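Local coordinates for protein pyocin S8 (Pseudomonas aeruginosa, PDB 6W0V) that kills rival bacteria as a bacteriocin through the DNase activity of its H-N-H nuclease domain, the part present here, bound to its cognate immunity protein, at the interface of chains A and B. Sequence-based numbering; all coordinates share one arbitrary frame. Chains: chain A, Pyocin S8; chain B, Bacteriocin immunity protein.

The interface of chains A and B. Residues chain A 78-79, 81, 93; chain B 27, 30-31, 34.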
loop_
_atom_site.group_PDB
_atom_site.type_symbol
_atom_site.label_atom_id
_atom_site.label_comp_id
_atom_site.label_asym_id
_atom_site.label_seq_id
_atom_site.Cartn_x
_atom_site.Cartn_y
_atom_site.Cartn_z
ATOM N N LEU A 78 -3.282 3.933 -5.634
ATOM C CA LEU A 78 -2.226 2.920 -5.461
ATOM C C LEU A 78 -2.514 2.097 -4.218
ATOM O O LEU A 78 -2.895 2.656 -3.181
ATOM C CB LEU A 78 -0.874 3.605 -5.322
ATOM C CG LEU A 78 -0.560 4.599 -6.425
ATOM C CD1 LEU A 78 0.773 5.264 -6.151
ATOM C CD2 LEU A 78 -0.558 3.925 -7.784
ATOM N N SER A 79 -2.355 0.791 -4.353
ATOM C CA SER A 79 -2.576 -0.172 -3.261
ATOM C C SER A 79 -1.630 0.189 -2.139
ATOM O O SER A 79 -0.448 0.379 -2.372
ATOM C CB SER A 79 -2.354 -1.555 -3.712
ATOM O OG SER A 79 -3.159 -1.808 -4.845
ATOM N N PHE A 81 0.853 -0.350 0.858
ATOM C CA PHE A 81 1.778 -1.381 1.335
ATOM C C PHE A 81 1.231 -1.954 2.622
ATOM O O PHE A 81 0.692 -1.206 3.458
ATOM C CB PHE A 81 3.133 -0.759 1.610
ATOM C CG PHE A 81 3.911 -0.498 0.360
ATOM C CD1 PHE A 81 3.645 0.609 -0.419
ATOM C CD2 PHE A 81 4.879 -1.393 -0.057
ATOM C CE1 PHE A 81 4.358 0.832 -1.583
ATOM C CE2 PHE A 81 5.588 -1.166 -1.223
ATOM C CZ PHE A 81 5.319 -0.058 -1.987
ATOM N N LYS A 93 1.751 -5.184 -1.291
ATOM C CA LYS A 93 0.556 -4.323 -1.242
ATOM C C LYS A 93 -0.605 -5.143 -0.713
ATOM O O LYS A 93 -0.646 -6.359 -0.967
ATOM C CB LYS A 93 0.110 -3.865 -2.626
ATOM C CG LYS A 93 1.196 -3.338 -3.528
ATOM C CD LYS A 93 1.893 -2.179 -2.895
ATOM C CE LYS A 93 2.765 -1.464 -3.896
ATOM N NZ LYS A 93 3.755 -2.383 -4.504
ATOM N N GLU B 27 1.541 1.905 -9.635
ATOM C CA GLU B 27 2.196 1.236 -8.497
ATOM C C GLU B 27 3.641 0.962 -8.866
ATOM O O GLU B 27 4.489 1.120 -8.015
ATOM C CB GLU B 27 1.435 -0.024 -8.145
ATOM C CG GLU B 27 0.113 0.318 -7.529
ATOM C CD GLU B 27 -0.627 -0.895 -7.040
ATOM O OE1 GLU B 27 -1.717 -0.706 -6.495
ATOM O OE2 GLU B 27 -0.100 -2.009 -7.223
ATOM N N ARG B 30 5.794 4.056 -8.343
ATOM C CA ARG B 30 6.004 4.328 -6.910
ATOM C C ARG B 30 6.961 3.288 -6.356
ATOM O O ARG B 30 7.829 3.641 -5.561
ATOM C CB ARG B 30 4.709 4.295 -6.120
ATOM C CG ARG B 30 4.954 4.555 -4.647
ATOM C CD ARG B 30 3.717 4.516 -3.815
ATOM N NE ARG B 30 3.079 3.228 -3.940
ATOM C CZ ARG B 30 2.017 2.853 -3.269
ATOM N NH1 ARG B 30 1.505 1.658 -3.500
ATOM N NH2 ARG B 30 1.468 3.660 -2.382
ATOM N N ASP B 31 6.833 2.041 -6.761
ATOM C CA ASP B 31 7.675 0.953 -6.221
ATOM C C ASP B 31 9.138 1.266 -6.488
ATOM O O ASP B 31 9.968 0.939 -5.637
ATOM C CB ASP B 31 7.338 -0.383 -6.865
ATOM C CG ASP B 31 6.200 -1.092 -6.177
ATOM O OD1 ASP B 31 5.725 -0.566 -5.159
ATOM O OD2 ASP B 31 5.816 -2.165 -6.674
ATOM N N VAL B 34 10.045 3.565 -3.733
ATOM C CA VAL B 34 9.985 2.866 -2.429
ATOM C C VAL B 34 11.205 1.968 -2.314
ATOM O O VAL B 34 11.887 2.011 -1.299
ATOM C CB VAL B 34 8.696 2.052 -2.276
ATOM C CG1 VAL B 34 8.794 1.096 -1.095
ATOM C CG2 VAL B 34 7.491 2.965 -2.152
HETATM O O HOH W 1 -0.998 3.422 -1.207
HETATM O O HOH W 2 2.319 -3.132 -6.818
#
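B:Arg30 reaches between A:Leu78 and A:Phe81, and this is the tightly packed part of the contact. A:Leu78 CB lies over one face of the guanidinium, while the rim of the phenyl ring, at A:Phe81 CE1, meets the opposite face 3.5 Å from B:Arg30 CZ, the two planes 55° apart. At the far end of the ring B:Val34 adds a light apolar touch, CG2 at 3.7 Å from A:Phe81 CZ. The arginine runs out straight, then turns at chi3 (59°), which brings NH1 round to the backbone carbonyl of A:Ser79. B:Arg30 NH1 donates to A:Ser79 O at 2.6 Å, with the oxygen almost in the guanidinium plane, and packing on both faces should limit rotation of the group.

One turn earlier, B:Glu27 sends an extended chain past A:Leu78 CD2 to the serine. B:Glu27 OE1 takes two bonds: A:Ser79 N at 2.7 Å, from above the carboxylate plane, and the hydroxyl A:Ser79 OG at 2.5 Å, on the syn side.

A:Lys93 kinks about CB-CG (chi2 -58°) and again near the ammonium, laying CE over a face of the A:Phe81 ring. A:Lys93 NZ donates to the syn lone pair of B:Asp31 OD1 (2.8 Å), also a salt bridge.

Water bridges the looser margins at two separate places: A:Lys93 NZ to B:Glu27 OE2, and B:Arg30 NH2 to A:Leu78 O.

In this nuclease-immunity interface, helix 27-41, probably the family's specificity helix, meets nuclease loop residues after helix 68-75 and just before strand 95-98.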